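Local coordinates for capsid protein (Penaeus vannamei nodavirus, PDB 5YKZ), which forms the shell of the virus particle and, through the P-domain seen here, builds the dimeric spikes that project from its surface, at the interface of chains A and B. Numbering follows the deposited sequence. Chains: chain A/B, Capsid protein.

The interface of chains A and B. Residues chain A 38-40, 86, 115-117; chain B 8, 115.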
ATOM      1  N   SER A  38     -11.757 -11.624  -9.788  1.00 14.01           N
ATOM      2  CA  SER A  38     -11.768 -10.441  -8.902  1.00 14.02           C
ATOM      3  C   SER A  38     -10.364 -10.182  -8.361  1.00 14.96           C
ATOM      4  O   SER A  38      -9.782 -11.068  -7.709  1.00 16.05           O
ATOM      5  CB  SER A  38     -12.737 -10.650  -7.756  1.00 16.15           C
ATOM      6  OG  SER A  38     -14.078 -10.583  -8.300  1.00 22.60           O
ATOM      7  N   TYR A  39      -9.884  -8.993  -8.546  1.00 12.92           N
ATOM      8  CA  TYR A  39      -8.588  -8.588  -8.003  1.00 13.18           C
ATOM      9  C   TYR A  39      -8.784  -7.357  -7.121  1.00 12.80           C
ATOM     10  O   TYR A  39      -9.641  -6.536  -7.304  1.00 14.45           O
ATOM     11  CB  TYR A  39      -7.616  -8.223  -9.125  1.00 14.32           C
ATOM     12  CG  TYR A  39      -7.226  -9.450  -9.941  1.00 13.05           C
ATOM     13  CD1 TYR A  39      -6.241 -10.265  -9.520  1.00 14.22           C
ATOM     14  CD2 TYR A  39      -7.881  -9.763 -11.154  1.00 13.44           C
ATOM     15  CE1 TYR A  39      -5.868 -11.375 -10.259  1.00 13.99           C
ATOM     16  CE2 TYR A  39      -7.532 -10.844 -11.856  1.00 13.84           C
ATOM     17  CZ  TYR A  39      -6.487 -11.655 -11.411  1.00 13.74           C
ATOM     18  OH  TYR A  39      -6.208 -12.795 -12.185  1.00 15.22           O
ATOM     19  N   LEU A  40      -7.853  -7.210  -6.193  1.00 13.16           N
ATOM     20  CA  LEU A  40      -7.727  -6.026  -5.305  1.00 12.08           C
ATOM     21  C   LEU A  40      -6.364  -5.416  -5.571  1.00 11.95           C
ATOM     22  O   LEU A  40      -5.359  -6.132  -5.597  1.00 13.66           O
ATOM     23  CB  LEU A  40      -7.809  -6.507  -3.860  1.00 14.47           C
ATOM     24  CG  LEU A  40      -7.710  -5.379  -2.879  1.00 20.20           C
ATOM     25  CD1 LEU A  40      -8.878  -4.579  -2.839  1.00 25.78           C
ATOM     26  CD2 LEU A  40      -7.276  -5.905  -1.495  1.00 24.07           C
ATOM     27  N   LYS A  86     -11.028  -2.429  -6.342  1.00 13.29           N
ATOM     28  CA  LYS A  86     -11.567  -3.727  -6.708  1.00 13.41           C
ATOM     29  C   LYS A  86     -11.993  -3.725  -8.159  1.00 14.04           C
ATOM     30  O   LYS A  86     -12.737  -2.838  -8.604  1.00 15.25           O
ATOM     31  CB  LYS A  86     -12.766  -4.064  -5.842  1.00 16.12           C
ATOM     32  CG  LYS A  86     -12.410  -4.420  -4.437  1.00 21.65           C
ATOM     33  CD  LYS A  86     -11.668  -5.676  -4.225  1.00 26.00           C
ATOM     34  CE  LYS A  86     -12.185  -6.925  -4.912  1.00 25.43           C
ATOM     35  NZ  LYS A  86     -13.503  -7.350  -4.286  1.00 23.78           N
ATOM     36  N   ILE A 115      -3.796  -8.380  -6.336  1.00 13.35           N
ATOM     37  CA  ILE A 115      -4.043  -9.427  -5.374  1.00 13.68           C
ATOM     38  C   ILE A 115      -5.269 -10.196  -5.688  1.00 13.81           C
ATOM     39  O   ILE A 115      -6.286  -9.639  -6.003  1.00 14.08           O
ATOM     40  CB  ILE A 115      -4.140  -8.759  -3.973  1.00 13.48           C
ATOM     41  CG1 ILE A 115      -2.859  -8.099  -3.630  1.00 14.88           C
ATOM     42  CG2 ILE A 115      -4.514  -9.792  -2.921  1.00 15.03           C
ATOM     43  CD1 ILE A 115      -2.935  -6.977  -2.638  1.00 18.62           C
ATOM     44  N   ALA A 116      -5.148 -11.522  -5.610  1.00 14.01           N
ATOM     45  CA  ALA A 116      -6.288 -12.407  -5.824  1.00 16.60           C
ATOM     46  C   ALA A 116      -6.315 -13.503  -4.753  1.00 14.49           C
ATOM     47  O   ALA A 116      -5.318 -13.796  -4.125  1.00 14.90           O
ATOM     48  CB  ALA A 116      -6.306 -13.047  -7.210  1.00 19.42           C
ATOM     49  N   ALA A 117      -7.496 -14.053  -4.552  1.00 16.26           N
ATOM     50  CA  ALA A 117      -7.671 -15.241  -3.705  1.00 18.49           C
ATOM     51  C   ALA A 117      -7.754 -16.419  -4.562  1.00 23.81           C
ATOM     52  O   ALA A 117      -8.511 -16.432  -5.562  1.00 21.31           O
ATOM     53  CB  ALA A 117      -8.947 -15.105  -2.890  1.00 25.60           C
TER
ATOM     54  N   VAL B   8     -11.790 -11.255  -2.908  1.00 16.84           N
ATOM     55  CA  VAL B   8     -10.841 -10.693  -1.974  1.00 17.14           C
ATOM     56  C   VAL B   8     -11.371  -9.400  -1.464  1.00 16.61           C
ATOM     57  O   VAL B   8     -11.984  -8.661  -2.194  1.00 19.17           O
ATOM     58  CB  VAL B   8      -9.500 -10.618  -2.713  1.00 19.61           C
ATOM     59  CG1 VAL B   8      -9.508  -9.928  -4.018  1.00 21.78           C
ATOM     60  CG2 VAL B   8      -8.504  -9.924  -1.882  1.00 22.85           C
ATOM     61  N   ILE B 115      -5.988  -8.042   4.261  1.00 13.96           N
ATOM     62  CA  ILE B 115      -6.644  -8.520   3.034  1.00 14.28           C
ATOM     63  C   ILE B 115      -6.876  -9.997   3.184  1.00 13.79           C
ATOM     64  O   ILE B 115      -6.055 -10.750   3.623  1.00 14.16           O
ATOM     65  CB  ILE B 115      -5.781  -8.252   1.822  1.00 14.45           C
ATOM     66  CG1 ILE B 115      -5.494  -6.775   1.740  1.00 17.20           C
ATOM     67  CG2 ILE B 115      -6.497  -8.726   0.571  1.00 16.44           C
ATOM     68  CD1 ILE B 115      -4.430  -6.375   0.854  1.00 21.90           C
TER
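B:Val8 and B:Ile115 pack against A:Leu40 and A:Ile115, with A:Lys86 bonding to B:Val8, in a two-fold symmetric, mainly apolar interface between strands that pairs two P-domains, the arrangement expected of the dimeric capsid spike. The case for B:Val8 as the main inserted residue rests on burial: 85 of the 138 Å² hidden in this patch belong to it. Both of its methyls straddle A:Leu40 CB, CG1 at 3.8 Å and CG2 at 4.0 Å, and both also reach A:Ile115. There CG1 lies near the backbone oxygen and CG2 is 4.1 Å from A:Ile115 CG2, the two side chains being roughly perpendicular.

Nearer the two-fold, contacts are made by methyl ends. A:Leu40 extends with CG anti to the backbone N (chi1 -179°), which carries CD2 to 3.6 Å from B:Ile115 CG2, with B:Ile115 CD1 close by. The two Ile115 side chains meet tip to tip, their CD1 methyls 3.8 Å apart.

A polar contact comes from A:Lys86, whose aliphatic chain folds at chi2, chi3 and chi4 and brings the side-chain amine NZ to 2.9 Å from the carbonyl O of B:Val8, a hydrogen bond. The C=O...N angle of 169° places this donor almost in line with the carbonyl, giving the B:Val8 backbone a polar tie beside its apolar side chain. Repeated with the chains exchanged, the patch probably helps hold the P-domain dimer together and fix how its subunits are oriented in the spike.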